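Local coordinates for chromosome segregation protein smc (Pyrococcus furiosus, PDB 3KTA) that hydrolyses ATP and shows adenylate kinase activity through its ABC ATPase head, and is probably required for chromosome condensation and partitioning, at the interface of chains A and B. Numbering follows the deposited sequence. Chains: chain A, Chromosome segregation protein smc; chain B, Chromosome segregation protein smc.

The interface of chains A and B. Residues chain A 148-149, 151-152; chain B 71, 74-75, 78.
A:Ile148 lies across helix 67-84 of chain B and meets it chiefly with the CG1-CD1 arm, in a contact that is mainly aliphatic packing. Pointing away from its own backbone N (chi1 -178°), CG1 reaches to the helix, and the bend at CG1 (chi2 64°) brings the CD1 methyl over B:Leu75, 3.7 Å from CD2; the two side chains meet at about a right angle. Lower on the same arm, CG1 rests 3.9 Å from CB of B:Ala74, while the shorter branch, CG2, only grazes B:Ala71, CB to CG2 4.2 Å. Trimming A:Ile148 to an alanine would probably open a gap over B:Leu75 and beside B:Ala74, where CD1 and CG1 now pack, and weaken the hold of this loop on the helix.

B:Ala74 is the middle of the patch. Its CB methyl sits 3.2 Å from the backbone carbonyl O of A:Ile148 and also meets CB of A:Phe151 at 4.0 Å. The small side chain here is likely to be what allows the chain A backbone to lie close over the helix, with A:Ile148 CG1 and A:Phe151 CB flanking the methyl.

One turn further along, a methyl meets a ring. B:Val78 sets CG2 over one face of the A:Phe151 ring, 3.7 Å from the centroid and displaced towards the rim at CE2, in a CH-pi contact. A:Thr149 and A:Ile152 add peripheral touches, each through CG2 near a backbone N of the helix.

The segment just after the Q-loop glutamine, A:Gln145, thus packs on the helix that begins in the signature motif. The two pieces together make the ABC-type ATPase head; this packing is likely to help hold its lobes together and may couple the Q-loop to the signature helix.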
# COMPACT_ATOMS: atom_id res chain seq x y z
N ILE A 148 -2.01 -9.18 -0.45
CA ILE A 148 -0.96 -9.19 0.58
C ILE A 148 -0.05 -10.40 0.46
O ILE A 148 1.14 -10.32 0.75
CB ILE A 148 -1.50 -9.09 2.02
CG1 ILE A 148 -0.34 -9.07 3.02
CG2 ILE A 148 -2.43 -10.24 2.33
CD1 ILE A 148 0.60 -7.86 2.90
N THR A 149 -0.59 -11.53 0.01
CA THR A 149 0.22 -12.73 -0.08
C THR A 149 1.08 -12.79 -1.33
O THR A 149 1.75 -13.79 -1.57
CB THR A 149 -0.63 -14.02 0.03
OG1 THR A 149 -1.59 -14.05 -1.04
CG2 THR A 149 -1.36 -14.07 1.38
N PHE A 151 3.76 -11.59 -1.53
CA PHE A 151 5.09 -11.79 -0.97
C PHE A 151 5.37 -13.25 -0.64
O PHE A 151 6.52 -13.67 -0.59
CB PHE A 151 5.27 -10.91 0.27
CG PHE A 151 5.18 -9.45 -0.02
CD1 PHE A 151 6.24 -8.79 -0.64
CD2 PHE A 151 4.04 -8.73 0.29
CE1 PHE A 151 6.15 -7.43 -0.92
CE2 PHE A 151 3.95 -7.38 0.01
CZ PHE A 151 5.00 -6.73 -0.59
N ILE A 152 4.32 -14.03 -0.42
CA ILE A 152 4.54 -15.45 -0.18
C ILE A 152 4.32 -16.28 -1.46
O ILE A 152 4.76 -17.43 -1.53
CB ILE A 152 3.78 -15.99 1.07
CG1 ILE A 152 2.29 -15.72 0.99
CG2 ILE A 152 4.34 -15.37 2.35
CD1 ILE A 152 1.51 -16.76 0.21
N ALA B 71 -0.87 -14.30 5.38
CA ALA B 71 -0.93 -12.84 5.52
C ALA B 71 0.06 -12.38 6.56
O ALA B 71 0.79 -11.43 6.34
CB ALA B 71 -2.34 -12.39 5.90
N ALA B 74 3.64 -12.65 5.20
CA ALA B 74 3.84 -11.57 4.24
C ALA B 74 4.00 -10.23 4.95
O ALA B 74 4.85 -9.43 4.58
CB ALA B 74 2.68 -11.50 3.26
N LEU B 75 3.17 -9.99 5.96
CA LEU B 75 3.24 -8.73 6.69
C LEU B 75 4.56 -8.59 7.45
O LEU B 75 5.18 -7.52 7.48
CB LEU B 75 2.05 -8.57 7.63
CG LEU B 75 0.77 -8.19 6.89
CD1 LEU B 75 -0.46 -8.40 7.76
CD2 LEU B 75 0.84 -6.75 6.39
N VAL B 78 7.12 -7.46 4.87
CA VAL B 78 6.97 -6.06 4.48
C VAL B 78 7.52 -5.15 5.57
O VAL B 78 8.29 -4.21 5.31
CB VAL B 78 5.49 -5.70 4.23
CG1 VAL B 78 5.31 -4.16 4.09
CG2 VAL B 78 4.97 -6.43 3.01